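Local structure of decapping nuclease RAI1 (Candida albicans, 5BUD) at residues A[87-92]-A[384-389]; A[215-220]-A[335-340]; A[69-74]-A[143-148]. The protein removes NAD caps and other 5'-end caps or triphosphates from RNA with the help of divalent metal ions, and binds and stabilises the exoribonuclease RAT1. All coordinates share one frame; numbering follows the deposited sequence.

Contact 1 of 3, residues A[87-92]-A[384-389]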
loop_
_atom_site.group_PDB
_atom_site.type_symbol
_atom_site.label_atom_id
_atom_site.label_comp_id
_atom_site.label_asym_id
_atom_site.label_seq_id
_atom_site.Cartn_x
_atom_site.Cartn_y
_atom_site.Cartn_z
ATOM N N LYS A 87 -6.101 19.726 -8.171
ATOM C CA LYS A 87 -5.517 19.887 -9.508
ATOM C C LYS A 87 -6.248 19.093 -10.585
ATOM O O LYS A 87 -6.588 19.641 -11.657
ATOM C CB LYS A 87 -4.051 19.504 -9.493
ATOM C CG LYS A 87 -3.321 19.825 -10.782
ATOM C CD LYS A 87 -1.810 19.746 -10.590
ATOM C CE LYS A 87 -1.071 19.998 -11.896
ATOM N NZ LYS A 87 -1.506 19.031 -12.934
ATOM N N TYR A 88 -6.507 17.805 -10.310
ATOM C CA TYR A 88 -7.174 16.942 -11.278
ATOM C C TYR A 88 -8.589 17.386 -11.502
ATOM O O TYR A 88 -9.044 17.485 -12.632
ATOM C CB TYR A 88 -7.167 15.474 -10.791
ATOM C CG TYR A 88 -7.882 14.483 -11.710
ATOM C CD1 TYR A 88 -7.333 14.110 -12.941
ATOM C CD2 TYR A 88 -9.079 13.891 -11.326
ATOM C CE1 TYR A 88 -7.984 13.199 -13.774
ATOM C CE2 TYR A 88 -9.734 12.976 -12.143
ATOM C CZ TYR A 88 -9.190 12.640 -13.363
ATOM O OH TYR A 88 -9.855 11.731 -14.147
ATOM N N GLU A 89 -9.321 17.608 -10.419
ATOM C CA GLU A 89 -10.722 17.945 -10.527
ATOM C C GLU A 89 -10.914 19.322 -11.188
ATOM O O GLU A 89 -11.924 19.549 -11.824
ATOM C CB GLU A 89 -11.387 17.904 -9.150
ATOM C CG GLU A 89 -11.464 16.506 -8.510
ATOM C CD GLU A 89 -12.209 16.491 -7.170
ATOM O OE1 GLU A 89 -12.315 17.560 -6.499
ATOM O OE2 GLU A 89 -12.723 15.402 -6.790
ATOM N N THR A 90 -9.953 20.227 -11.007
ATOM C CA THR A 90 -10.028 21.552 -11.600
ATOM C C THR A 90 -9.925 21.373 -13.122
ATOM O O THR A 90 -10.742 21.928 -13.852
ATOM C CB THR A 90 -8.969 22.521 -11.010
ATOM O OG1 THR A 90 -9.264 22.782 -9.630
ATOM C CG2 THR A 90 -8.958 23.858 -11.764
ATOM N N SER A 91 -8.990 20.526 -13.574
ATOM C CA SER A 91 -8.870 20.147 -15.005
ATOM C C SER A 91 -10.118 19.524 -15.601
ATOM O O SER A 91 -10.472 19.807 -16.738
ATOM C CB SER A 91 -7.737 19.151 -15.223
ATOM O OG SER A 91 -6.516 19.809 -15.392
ATOM N N GLU A 92 -10.766 18.657 -14.845
ATOM C CA GLU A 92 -11.971 17.979 -15.312
ATOM C C GLU A 92 -13.232 18.819 -15.180
ATOM O O GLU A 92 -14.260 18.469 -15.762
ATOM C CB GLU A 92 -12.165 16.690 -14.518
ATOM C CG GLU A 92 -11.059 15.665 -14.743
ATOM C CD GLU A 92 -11.146 15.037 -16.114
ATOM O OE1 GLU A 92 -12.214 14.522 -16.450
ATOM O OE2 GLU A 92 -10.143 15.062 -16.853
ATOM N N THR A 384 -11.809 21.967 0.946
ATOM C CA THR A 384 -13.211 22.279 1.258
ATOM C C THR A 384 -13.734 23.447 0.387
ATOM O O THR A 384 -14.833 23.367 -0.187
ATOM C CB THR A 384 -13.434 22.525 2.773
ATOM O OG1 THR A 384 -12.650 23.640 3.233
ATOM C CG2 THR A 384 -13.035 21.283 3.592
ATOM N N GLU A 385 -12.925 24.496 0.252
ATOM C CA GLU A 385 -13.298 25.643 -0.596
ATOM C C GLU A 385 -13.469 25.218 -2.035
ATOM O O GLU A 385 -14.457 25.578 -2.676
ATOM C CB GLU A 385 -12.249 26.746 -0.548
ATOM C CG GLU A 385 -12.686 27.984 -1.293
ATOM C CD GLU A 385 -11.648 29.087 -1.309
ATOM O OE1 GLU A 385 -10.867 29.219 -0.349
ATOM O OE2 GLU A 385 -11.640 29.831 -2.300
ATOM N N TRP A 386 -12.495 24.465 -2.557
ATOM C CA TRP A 386 -12.634 23.943 -3.915
ATOM C C TRP A 386 -13.970 23.220 -4.080
ATOM O O TRP A 386 -14.714 23.500 -5.018
ATOM C CB TRP A 386 -11.470 23.027 -4.314
ATOM C CG TRP A 386 -11.824 22.136 -5.484
ATOM C CD1 TRP A 386 -11.988 20.768 -5.466
ATOM C CD2 TRP A 386 -12.116 22.554 -6.832
ATOM N NE1 TRP A 386 -12.358 20.314 -6.723
ATOM C CE2 TRP A 386 -12.439 21.382 -7.576
ATOM C CE3 TRP A 386 -12.140 23.795 -7.483
ATOM C CZ2 TRP A 386 -12.759 21.422 -8.930
ATOM C CZ3 TRP A 386 -12.476 23.830 -8.837
ATOM C CH2 TRP A 386 -12.778 22.650 -9.542
ATOM N N ARG A 387 -14.288 22.294 -3.185
ATOM C CA ARG A 387 -15.528 21.515 -3.358
ATOM C C ARG A 387 -16.837 22.340 -3.205
ATOM O O ARG A 387 -17.850 22.097 -3.916
ATOM C CB ARG A 387 -15.563 20.296 -2.430
ATOM C CG ARG A 387 -14.562 19.198 -2.804
ATOM C CD ARG A 387 -14.927 18.541 -4.136
ATOM N NE ARG A 387 -14.218 17.286 -4.361
ATOM C CZ ARG A 387 -14.575 16.105 -3.857
ATOM N NH1 ARG A 387 -15.625 15.996 -3.065
ATOM N NH2 ARG A 387 -13.842 15.026 -4.130
ATOM N N GLN A 388 -16.815 23.298 -2.283
ATOM C CA GLN A 388 -17.950 24.212 -2.099
ATOM C C GLN A 388 -18.174 25.051 -3.352
ATOM O O GLN A 388 -19.315 25.357 -3.686
ATOM C CB GLN A 388 -17.731 25.133 -0.902
ATOM C CG GLN A 388 -17.835 24.423 0.438
ATOM C CD GLN A 388 -17.052 25.120 1.537
ATOM O OE1 GLN A 388 -16.414 26.162 1.317
ATOM N NE2 GLN A 388 -17.067 24.531 2.721
ATOM N N SER A 389 -17.086 25.388 -4.044
ATOM C CA SER A 389 -17.142 26.195 -5.279
ATOM C C SER A 389 -17.841 25.529 -6.469
ATOM O O SER A 389 -18.331 26.232 -7.351
ATOM C CB SER A 389 -15.739 26.618 -5.721
ATOM O OG SER A 389 -15.114 25.619 -6.511
#
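Glu-89 reaches from helix 78-92 to Trp-386 and Arg-387, neighbours on helix 381-389, and its carboxylate takes hydrogen bonds from both. CB of Glu-89 lies beside the NE1-CZ2 side of the indole, 3.6 Å from NE1 of Trp-386. CG stands anti to the carbonyl carbon, and the chain runs on extended, which carries CD to the guanidinium of Arg-387. OE1 of Glu-89 accepts twice, and on its anti side it takes NE1 of Trp-386 at 2.8 Å, nearly in the indole plane. Through its syn lone pair OE1 of Glu-89 receives NE of Arg-387 at 2.9 Å, the straighter bond of the two (N-H...O 159° against 146°). OE2 of Glu-89, also by its syn lone pair, receives NH2 of Arg-387 at 2.9 Å, a more bent bond with the oxygen tilted from the guanidinium plane. Arg-387 thus grips the acid side-on, with one nitrogen to each oxygen. Further out, OG1 of Thr-90 sits over one face of the indole, toward its rim, 3.5 Å from CZ3 of Trp-386, while hydrogen-bonding back to the carbonyl of Ile-86. The short helical segments run almost parallel, 19° apart, with axes 11.3 Å from each other, a gap bridged by these long side chains. Arg-387 also pairs with Asp-129 and bonds to Gln-131, and OE2 of Glu-89 takes the backbone N-H of Ile-96. The buried carboxylate is therefore held by four N-H donors, two of them from the guanidinium, which fix its rotation and would be expected to stabilise its negative charge.

Contact 2 of 3, residues A[215-220]-A[335-340]; sequences GNVKLV and WLNTTV
Val-217 lays its CG2 methyl against the side chain of Asn-337, 3.7 Å from ND2 and 3.8 Å from CB of that residue. The two side chains run antiparallel, so the methyl lies alongside the asparagine from CB to its amide nitrogen. Asn-337 reaches across because its CG is anti to the backbone N (chi1 -165°), which sends the amide from helix 322-339 toward the start of strand 217-228. The amide of Asn-216 comes near as well, but its OD1 stays 4.3 Å from ND2 of Asn-337 and no direct bond forms. A water that donates to OD1 of Asn-216 at 2.9 Å lies between them; its modelled distance of 2.5 Å to ND2 of Asn-337 is too short to be trusted in detail. The other end of the Asn-337 amide, OD1, accepts from NZ of Lys-342, just beyond the helix. That bond would orient the amide, with the water a likely second partner, while CB and the amide both pack on the valine methyl. Asp-99 touches both Val-217 and Asn-337, and its OD1 receives the backbone N-H of Lys-218. The preceding residue, Leu-336, packs on Leu-351 and Leu-362 of strands 349-354 and 359-364. The arrangement is a helix C-terminal end set beside the beginning of a strand, joined by one methyl-to-amide contact and probably a water, within the alpha/beta framework of the PD-(D/E)XK nuclease fold of the DXO family.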
loop_
_atom_site.group_PDB
_atom_site.type_symbol
_atom_site.label_atom_id
_atom_site.label_comp_id
_atom_site.label_asym_id
_atom_site.label_seq_id
_atom_site.Cartn_x
_atom_site.Cartn_y
_atom_site.Cartn_z
ATOM N N GLY A 215 -18.760 -4.817 -5.692
ATOM C CA GLY A 215 -20.217 -4.758 -5.557
ATOM C C GLY A 215 -20.705 -3.472 -6.215
ATOM O O GLY A 215 -20.312 -3.155 -7.327
ATOM N N ASN A 216 -21.524 -2.701 -5.516
ATOM C CA ASN A 216 -21.975 -1.434 -6.056
ATOM C C ASN A 216 -21.273 -0.243 -5.401
ATOM O O ASN A 216 -21.766 0.869 -5.482
ATOM C CB ASN A 216 -23.502 -1.313 -5.911
ATOM C CG ASN A 216 -23.965 -1.480 -4.469
ATOM O OD1 ASN A 216 -23.387 -0.898 -3.545
ATOM N ND2 ASN A 216 -25.006 -2.283 -4.269
ATOM N N VAL A 217 -20.125 -0.461 -4.764
ATOM C CA VAL A 217 -19.396 0.638 -4.108
ATOM C C VAL A 217 -18.218 1.104 -4.955
ATOM O O VAL A 217 -17.532 0.295 -5.551
ATOM C CB VAL A 217 -18.900 0.229 -2.708
ATOM C CG1 VAL A 217 -18.175 1.401 -2.033
ATOM C CG2 VAL A 217 -20.073 -0.195 -1.852
ATOM N N LYS A 218 -17.996 2.417 -5.015
ATOM C CA LYS A 218 -16.855 2.979 -5.736
ATOM C C LYS A 218 -15.786 3.467 -4.764
ATOM O O LYS A 218 -16.100 4.139 -3.768
ATOM C CB LYS A 218 -17.307 4.141 -6.631
ATOM C CG LYS A 218 -18.141 3.710 -7.840
ATOM C CD LYS A 218 -17.573 2.474 -8.532
ATOM C CE LYS A 218 -18.409 2.008 -9.724
ATOM N NZ LYS A 218 -19.490 1.072 -9.285
ATOM N N LEU A 219 -14.534 3.115 -5.055
ATOM C CA LEU A 219 -13.403 3.538 -4.225
ATOM C C LEU A 219 -12.311 4.166 -5.043
ATOM O O LEU A 219 -11.995 3.669 -6.106
ATOM C CB LEU A 219 -12.793 2.369 -3.479
ATOM C CG LEU A 219 -13.752 1.627 -2.547
ATOM C CD1 LEU A 219 -14.222 0.374 -3.256
ATOM C CD2 LEU A 219 -13.037 1.293 -1.238
ATOM N N VAL A 220 -11.734 5.242 -4.508
ATOM C CA VAL A 220 -10.521 5.835 -5.036
ATOM C C VAL A 220 -9.403 5.536 -4.048
ATOM O O VAL A 220 -9.556 5.810 -2.861
ATOM C CB VAL A 220 -10.728 7.347 -5.233
ATOM C CG1 VAL A 220 -9.406 8.064 -5.531
ATOM C CG2 VAL A 220 -11.739 7.549 -6.350
ATOM N N TRP A 335 -20.939 -2.168 4.046
ATOM C CA TRP A 335 -21.394 -1.751 5.384
ATOM C C TRP A 335 -21.048 -0.275 5.600
ATOM O O TRP A 335 -21.930 0.539 5.927
ATOM C CB TRP A 335 -20.768 -2.672 6.443
ATOM C CG TRP A 335 -21.061 -2.372 7.881
ATOM C CD1 TRP A 335 -22.259 -2.517 8.541
ATOM C CD2 TRP A 335 -20.112 -1.949 8.861
ATOM N NE1 TRP A 335 -22.103 -2.197 9.864
ATOM C CE2 TRP A 335 -20.797 -1.835 10.086
ATOM C CE3 TRP A 335 -18.745 -1.653 8.820
ATOM C CZ2 TRP A 335 -20.160 -1.429 11.264
ATOM C CZ3 TRP A 335 -18.110 -1.235 10.000
ATOM C CH2 TRP A 335 -18.824 -1.133 11.203
ATOM N N LEU A 336 -19.805 0.104 5.329
ATOM C CA LEU A 336 -19.438 1.520 5.419
ATOM C C LEU A 336 -20.321 2.405 4.515
ATOM O O LEU A 336 -20.711 3.508 4.909
ATOM C CB LEU A 336 -17.975 1.735 5.051
ATOM C CG LEU A 336 -16.931 1.127 5.967
ATOM C CD1 LEU A 336 -15.557 1.218 5.309
ATOM C CD2 LEU A 336 -16.947 1.815 7.323
ATOM N N ASN A 337 -20.629 1.909 3.328
ATOM C CA ASN A 337 -21.356 2.685 2.327
ATOM C C ASN A 337 -22.845 2.872 2.627
ATOM O O ASN A 337 -23.459 3.767 2.066
ATOM C CB ASN A 337 -21.196 2.056 0.937
ATOM C CG ASN A 337 -21.603 2.998 -0.181
ATOM O OD1 ASN A 337 -21.148 4.147 -0.246
ATOM N ND2 ASN A 337 -22.487 2.533 -1.049
ATOM N N THR A 338 -23.425 2.037 3.478
ATOM C CA THR A 338 -24.866 2.129 3.797
ATOM C C THR A 338 -25.146 2.530 5.253
ATOM O O THR A 338 -26.288 2.804 5.614
ATOM C CB THR A 338 -25.573 0.795 3.473
ATOM O OG1 THR A 338 -24.945 -0.261 4.187
ATOM C CG2 THR A 338 -25.472 0.478 1.986
ATOM N N THR A 339 -24.103 2.569 6.078
ATOM C CA THR A 339 -24.228 2.798 7.500
ATOM C C THR A 339 -23.994 4.253 7.840
ATOM O O THR A 339 -24.692 4.792 8.678
ATOM C CB THR A 339 -23.218 1.912 8.288
ATOM O OG1 THR A 339 -23.722 0.576 8.376
ATOM C CG2 THR A 339 -22.958 2.429 9.704
ATOM N N VAL A 340 -22.976 4.870 7.240
ATOM C CA VAL A 340 -22.599 6.219 7.601
ATOM C C VAL A 340 -23.368 7.147 6.661
ATOM O O VAL A 340 -23.411 6.899 5.450
ATOM C CB VAL A 340 -21.083 6.457 7.457
ATOM C CG1 VAL A 340 -20.695 7.818 8.025
ATOM C CG2 VAL A 340 -20.287 5.382 8.186
HETATM O O HOH W 1 -23.196 0.137 -0.805
#

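Contact 3 of 3, residues A[69-74]-A[143-148]; sequences IPDEQN and KRRKEQ
Asp-71 and Arg-145 meet at an oblique crossing, with the carboxylate and guanidinium planes 69° apart. The touching atoms are OD2 of Asp-71 and the methylene CD of Arg-145, 3.2 Å from each other, so the acid meets the aliphatic shaft before the charged end. Arg-145 sets out with CG anti to the backbone N (chi1 -155°) and then bends at chi3 (-79°), consistent with the guanidinium not lying flat against the carboxylate. NE of Arg-145 remains 4.3 Å from OD2 of Asp-71, beyond a salt bridge. Next to this pair, Glu-72 and Lys-146 cross at about a right angle. Both chains bend at chi2, and the ammonium NZ of Lys-146 ends 4.0 Å from OE2 of Glu-72, again near but unbonded. Lys-146 NZ is also 5.3 Å from OD2 of Asp-71, so two acids face two bases without a single hydrogen bond between them. The attraction is consequently long-range, and probably moderated by solvent at this surface contact. Asp-71 and Glu-72 lie in a short 3-10 turn. This turn belongs to the loop between helices 50-54 and 78-92, and the contact sets that surface loop against helix 138-155 close to the bound RNA, about 5 Å away at the nearest atom; the side chain of Arg-145 also touches Leu-75 of the loop, while Arg-144 on the same helix forms a salt bridge with Asp-122 of strand 121-128.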
loop_
_atom_site.group_PDB
_atom_site.type_symbol
_atom_site.label_atom_id
_atom_site.label_comp_id
_atom_site.label_asym_id
_atom_site.label_seq_id
_atom_site.Cartn_x
_atom_site.Cartn_y
_atom_site.Cartn_z
ATOM N N ILE A 69 13.971 8.460 5.483
ATOM C CA ILE A 69 13.015 9.457 5.958
ATOM C C ILE A 69 12.562 9.110 7.388
ATOM O O ILE A 69 12.276 7.952 7.691
ATOM C CB ILE A 69 11.836 9.646 4.973
ATOM C CG1 ILE A 69 10.973 10.834 5.393
ATOM C CG2 ILE A 69 10.969 8.398 4.865
ATOM C CD1 ILE A 69 10.025 11.310 4.314
ATOM N N PRO A 70 12.533 10.107 8.300
ATOM C CA PRO A 70 12.020 9.749 9.637
ATOM C C PRO A 70 10.586 9.221 9.544
ATOM O O PRO A 70 9.825 9.711 8.720
ATOM C CB PRO A 70 12.073 11.085 10.406
ATOM C CG PRO A 70 13.126 11.877 9.715
ATOM C CD PRO A 70 13.122 11.455 8.272
ATOM N N ASP A 71 10.239 8.235 10.358
ATOM C CA ASP A 71 8.898 7.647 10.339
ATOM C C ASP A 71 7.777 8.699 10.491
ATOM O O ASP A 71 6.745 8.617 9.833
ATOM C CB ASP A 71 8.762 6.610 11.447
ATOM C CG ASP A 71 9.585 5.364 11.192
ATOM O OD1 ASP A 71 10.187 5.233 10.102
ATOM O OD2 ASP A 71 9.625 4.508 12.090
ATOM N N GLU A 72 8.004 9.700 11.334
ATOM C CA GLU A 72 7.004 10.746 11.607
ATOM C C GLU A 72 6.694 11.529 10.354
ATOM O O GLU A 72 5.578 12.034 10.202
ATOM C CB GLU A 72 7.466 11.743 12.684
ATOM C CG GLU A 72 8.278 11.153 13.815
ATOM C CD GLU A 72 9.740 10.990 13.452
ATOM O OE1 GLU A 72 10.427 12.016 13.224
ATOM O OE2 GLU A 72 10.195 9.832 13.389
ATOM N N GLN A 73 7.684 11.625 9.462
ATOM C CA GLN A 73 7.535 12.339 8.198
ATOM C C GLN A 73 7.047 11.474 7.035
ATOM O O GLN A 73 6.921 11.980 5.915
ATOM C CB GLN A 73 8.879 12.984 7.800
ATOM C CG GLN A 73 9.346 14.080 8.735
ATOM C CD GLN A 73 10.699 14.629 8.358
ATOM O OE1 GLN A 73 11.095 14.607 7.189
ATOM N NE2 GLN A 73 11.424 15.124 9.351
ATOM N N ASN A 74 6.783 10.186 7.278
ATOM C CA ASN A 74 6.502 9.240 6.185
ATOM C C ASN A 74 5.121 8.609 6.295
ATOM O O ASN A 74 4.842 7.579 5.686
ATOM C CB ASN A 74 7.573 8.125 6.177
ATOM C CG ASN A 74 7.698 7.450 4.835
ATOM O OD1 ASN A 74 7.429 8.054 3.800
ATOM N ND2 ASN A 74 8.106 6.195 4.840
ATOM N N LYS A 143 2.624 5.073 17.939
ATOM C CA LYS A 143 2.798 4.484 19.261
ATOM C C LYS A 143 3.065 2.986 19.153
ATOM O O LYS A 143 3.918 2.433 19.872
ATOM C CB LYS A 143 1.576 4.760 20.131
ATOM C CG LYS A 143 1.764 4.449 21.599
ATOM C CD LYS A 143 0.433 4.128 22.270
ATOM C CE LYS A 143 -0.155 2.818 21.746
ATOM N NZ LYS A 143 -1.109 2.220 22.713
ATOM N N ARG A 144 2.357 2.328 18.248
ATOM C CA ARG A 144 2.597 0.912 18.022
ATOM C C ARG A 144 3.957 0.668 17.387
ATOM O O ARG A 144 4.638 -0.285 17.751
ATOM C CB ARG A 144 1.500 0.313 17.176
ATOM C CG ARG A 144 0.193 0.306 17.930
ATOM C CD ARG A 144 -0.999 0.149 17.031
ATOM N NE ARG A 144 -2.188 -0.033 17.848
ATOM C CZ ARG A 144 -3.436 0.039 17.408
ATOM N NH1 ARG A 144 -3.708 0.296 16.128
ATOM N NH2 ARG A 144 -4.420 -0.153 18.261
ATOM N N ARG A 145 4.347 1.528 16.454
ATOM C CA ARG A 145 5.650 1.405 15.819
ATOM C C ARG A 145 6.780 1.598 16.853
ATOM O O ARG A 145 7.754 0.858 16.845
ATOM C CB ARG A 145 5.784 2.382 14.651
ATOM C CG ARG A 145 6.791 1.929 13.604
ATOM C CD ARG A 145 6.906 2.887 12.421
ATOM N NE ARG A 145 5.816 2.726 11.449
ATOM C CZ ARG A 145 4.876 3.632 11.170
ATOM N NH1 ARG A 145 4.852 4.818 11.776
ATOM N NH2 ARG A 145 3.947 3.349 10.262
ATOM N N LYS A 146 6.638 2.561 17.758
ATOM C CA LYS A 146 7.666 2.785 18.772
ATOM C C LYS A 146 7.754 1.566 19.672
ATOM O O LYS A 146 8.841 1.071 19.948
ATOM C CB LYS A 146 7.374 4.009 19.630
ATOM C CG LYS A 146 7.357 5.345 18.916
ATOM C CD LYS A 146 8.628 5.662 18.143
ATOM C CE LYS A 146 8.634 7.125 17.714
ATOM N NZ LYS A 146 9.520 7.403 16.546
ATOM N N GLU A 147 6.606 1.067 20.110
ATOM C CA GLU A 147 6.576 -0.062 21.036
ATOM C C GLU A 147 7.066 -1.356 20.379
ATOM O O GLU A 147 7.680 -2.193 21.036
ATOM C CB GLU A 147 5.190 -0.226 21.669
ATOM C CG GLU A 147 4.235 -1.140 20.928
ATOM C CD GLU A 147 2.828 -1.114 21.499
ATOM O OE1 GLU A 147 1.978 -1.845 20.947
ATOM O OE2 GLU A 147 2.574 -0.379 22.490
ATOM N N GLN A 148 6.804 -1.514 19.087
ATOM C CA GLN A 148 7.381 -2.612 18.317
ATOM C C GLN A 148 8.902 -2.469 18.300
ATOM O O GLN A 148 9.622 -3.425 18.544
ATOM C CB GLN A 148 6.859 -2.598 16.889
ATOM C CG GLN A 148 7.383 -3.726 16.012
ATOM C CD GLN A 148 7.852 -3.247 14.642
ATOM O OE1 GLN A 148 7.169 -2.460 13.973
ATOM N NE2 GLN A 148 9.030 -3.723 14.215
#

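Overall arrangement
The three contacts are spread over a single chain and none touches another. Contacts 1 and 2 come nearest, about 8 Å between closest atoms and 23 Å between centres, and both segments of contact 2 fall, in sequence, between the two of contact 1. Contact 3 lies about 33 Å from contact 1 and 30 Å from contact 2, centre to centre; its segments alternate in sequence with those of contact 1 and precede both of contact 2. Contact 3 is also nearest the bound RNA, with its closest atom about 5 Å away, and the Asp-71 side chain is about 14 Å from a manganese ion. The corresponding distances to RNA are about 17 Å for contact 2 and 24 Å for contact 1.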